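Local coordinates for protein arsenate Reductase (Corynebacterium glutamicum, PDB 3T38) that probably reduces arsenate to arsenite in a thioredoxin-dependent reaction and has a low molecular weight tyrosine phosphatase fold, at residues A[92-97]-A[195-200]. Sequence-based numbering, arbitrary orientation.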
loop_
_atom_site.group_PDB
_atom_site.type_symbol
_atom_site.label_atom_id
_atom_site.label_comp_id
_atom_site.label_asym_id
_atom_site.label_seq_id
_atom_site.Cartn_x
_atom_site.Cartn_y
_atom_site.Cartn_z
ATOM N N ALA A 92 13.423 2.980 7.165
ATOM C CA ALA A 92 13.914 4.062 7.941
ATOM C C ALA A 92 15.402 4.035 8.218
ATOM O O ALA A 92 15.967 5.065 8.633
ATOM C CB ALA A 92 13.179 4.135 9.198
ATOM N N GLY A 93 16.051 2.884 8.022
ATOM C CA GLY A 93 17.480 2.716 8.336
ATOM C C GLY A 93 18.199 2.136 7.138
ATOM O O GLY A 93 18.417 2.830 6.116
ATOM N N ARG A 94 18.479 0.830 7.222
ATOM C CA ARG A 94 19.185 0.056 6.165
ATOM C C ARG A 94 18.953 0.488 4.699
ATOM O O ARG A 94 19.911 0.778 3.965
ATOM C CB ARG A 94 18.813 -1.431 6.269
ATOM C CG ARG A 94 19.397 -2.131 7.497
ATOM C CD ARG A 94 18.782 -3.525 7.708
ATOM N NE ARG A 94 19.438 -4.296 8.759
ATOM C CZ ARG A 94 19.284 -4.097 10.075
ATOM N NH1 ARG A 94 18.497 -3.120 10.542
ATOM N NH2 ARG A 94 19.932 -4.881 10.944
ATOM N N SER A 95 17.699 0.474 4.245
ATOM C CA SER A 95 17.446 0.797 2.816
ATOM C C SER A 95 17.676 2.268 2.480
ATOM O O SER A 95 17.995 2.612 1.343
ATOM C CB SER A 95 16.058 0.334 2.332
ATOM O OG SER A 95 14.988 0.833 3.135
ATOM N N GLN A 96 17.497 3.126 3.450
ATOM C CA GLN A 96 17.714 4.559 3.260
ATOM C C GLN A 96 19.195 4.896 3.208
ATOM O O GLN A 96 19.611 5.739 2.410
ATOM C CB GLN A 96 17.028 5.368 4.378
ATOM C CG GLN A 96 15.497 5.186 4.436
ATOM C CD GLN A 96 14.759 6.075 3.422
ATOM O OE1 GLN A 96 15.376 6.685 2.546
ATOM N NE2 GLN A 96 13.424 6.169 3.552
ATOM N N ILE A 97 19.964 4.252 4.070
ATOM C CA ILE A 97 21.403 4.319 4.068
ATOM C C ILE A 97 21.935 3.815 2.750
ATOM O O ILE A 97 22.758 4.510 2.120
ATOM C CB ILE A 97 22.024 3.440 5.197
ATOM C CG1 ILE A 97 21.533 3.924 6.557
ATOM C CG2 ILE A 97 23.591 3.433 5.072
ATOM C CD1 ILE A 97 21.866 2.937 7.712
ATOM N N GLU A 195 28.691 1.666 8.119
ATOM C CA GLU A 195 30.013 1.221 7.631
ATOM C C GLU A 195 29.931 -0.069 6.864
ATOM O O GLU A 195 30.584 -0.202 5.857
ATOM C CB GLU A 195 30.995 0.972 8.769
ATOM C CG GLU A 195 30.978 2.038 9.797
ATOM C CD GLU A 195 31.951 3.149 9.480
ATOM O OE1 GLU A 195 31.913 3.631 8.290
ATOM O OE2 GLU A 195 32.742 3.512 10.414
ATOM N N GLU A 196 29.173 -1.042 7.369
ATOM C CA GLU A 196 29.062 -2.300 6.639
ATOM C C GLU A 196 28.331 -2.085 5.306
ATOM O O GLU A 196 28.746 -2.594 4.286
ATOM C CB GLU A 196 28.406 -3.386 7.470
ATOM C CG GLU A 196 27.982 -4.565 6.604
ATOM C CD GLU A 196 27.515 -5.761 7.415
ATOM O OE1 GLU A 196 27.041 -5.556 8.573
ATOM O OE2 GLU A 196 27.618 -6.907 6.882
ATOM N N ILE A 197 27.273 -1.297 5.316
ATOM C CA ILE A 197 26.543 -1.070 4.126
ATOM C C ILE A 197 27.379 -0.309 3.077
ATOM O O ILE A 197 27.379 -0.674 1.895
ATOM C CB ILE A 197 25.250 -0.313 4.452
ATOM C CG1 ILE A 197 24.271 -1.246 5.213
ATOM C CG2 ILE A 197 24.618 0.317 3.156
ATOM C CD1 ILE A 197 23.054 -0.400 5.838
ATOM N N ASP A 198 28.099 0.731 3.518
ATOM C CA ASP A 198 29.007 1.478 2.655
ATOM C C ASP A 198 30.007 0.560 1.936
ATOM O O ASP A 198 30.129 0.623 0.707
ATOM C CB ASP A 198 29.778 2.526 3.477
ATOM C CG ASP A 198 30.445 3.600 2.594
ATOM O OD1 ASP A 198 30.054 3.799 1.394
ATOM O OD2 ASP A 198 31.355 4.268 3.098
ATOM N N GLY A 199 30.721 -0.280 2.684
ATOM C CA GLY A 199 31.538 -1.310 2.056
ATOM C C GLY A 199 30.836 -2.101 0.945
ATOM O O GLY A 199 31.448 -2.376 -0.100
ATOM N N ARG A 200 29.562 -2.463 1.152
ATOM C CA ARG A 200 28.825 -3.267 0.179
ATOM C C ARG A 200 28.358 -2.397 -1.022
ATOM O O ARG A 200 28.308 -2.860 -2.167
ATOM C CB ARG A 200 27.604 -3.958 0.831
ATOM C CG ARG A 200 27.957 -5.187 1.797
ATOM C CD ARG A 200 26.714 -5.619 2.583
ATOM N NE ARG A 200 26.756 -6.958 3.179
ATOM C CZ ARG A 200 26.654 -8.103 2.490
ATOM N NH1 ARG A 200 26.565 -8.108 1.149
ATOM N NH2 ARG A 200 26.672 -9.250 3.140
#
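I97 and I197 meet with the same first torsion, CG1 lying anti to the carbonyl carbon (chi1 -60° and -70°), and in both residues chi2 near 168° extends the chain to CD1. This rotation sets CG2 anti to the backbone N in each isoleucine, while CG1 lies beside that N. The two side chains cross at about a right angle, and the methyls touch, I97 CG2 to I197 CG2 at 3.8 Å. The other branch of I197 reaches further: I197 CD1 packs against the I97 side chain, 4.0 Å from I97 CB. The same I197 CD1 also rests on the R94 backbone, 3.8 Å from R94 O. The contact illustrates how one branched residue can serve two neighbours, its CG2 meeting I97 CG2 while its CD1 lies between the I97 side chain and the R94 backbone. A98, L101 and M160 add further apolar surface around I197. R94 contributes mostly its backbone and the start of its aliphatic chain, R94 CG being 4.4 Å from I197 CD1, while its guanidinium turns to salt bridges with E178 and E187. One residue beyond I197, D198 OD1 hydrogen-bonds Y105 OH, a second tie to helix 94-106, and its salt bridge to R134 fastens helix 190-211 to the end of helix 125-133. With C88 at the end of strand 83-88, R94 and S95 match the CX5R(S/T) P-loop signature of the low molecular weight tyrosine phosphatase fold, and helix 190-211 packs where that loop passes into helix 94-106.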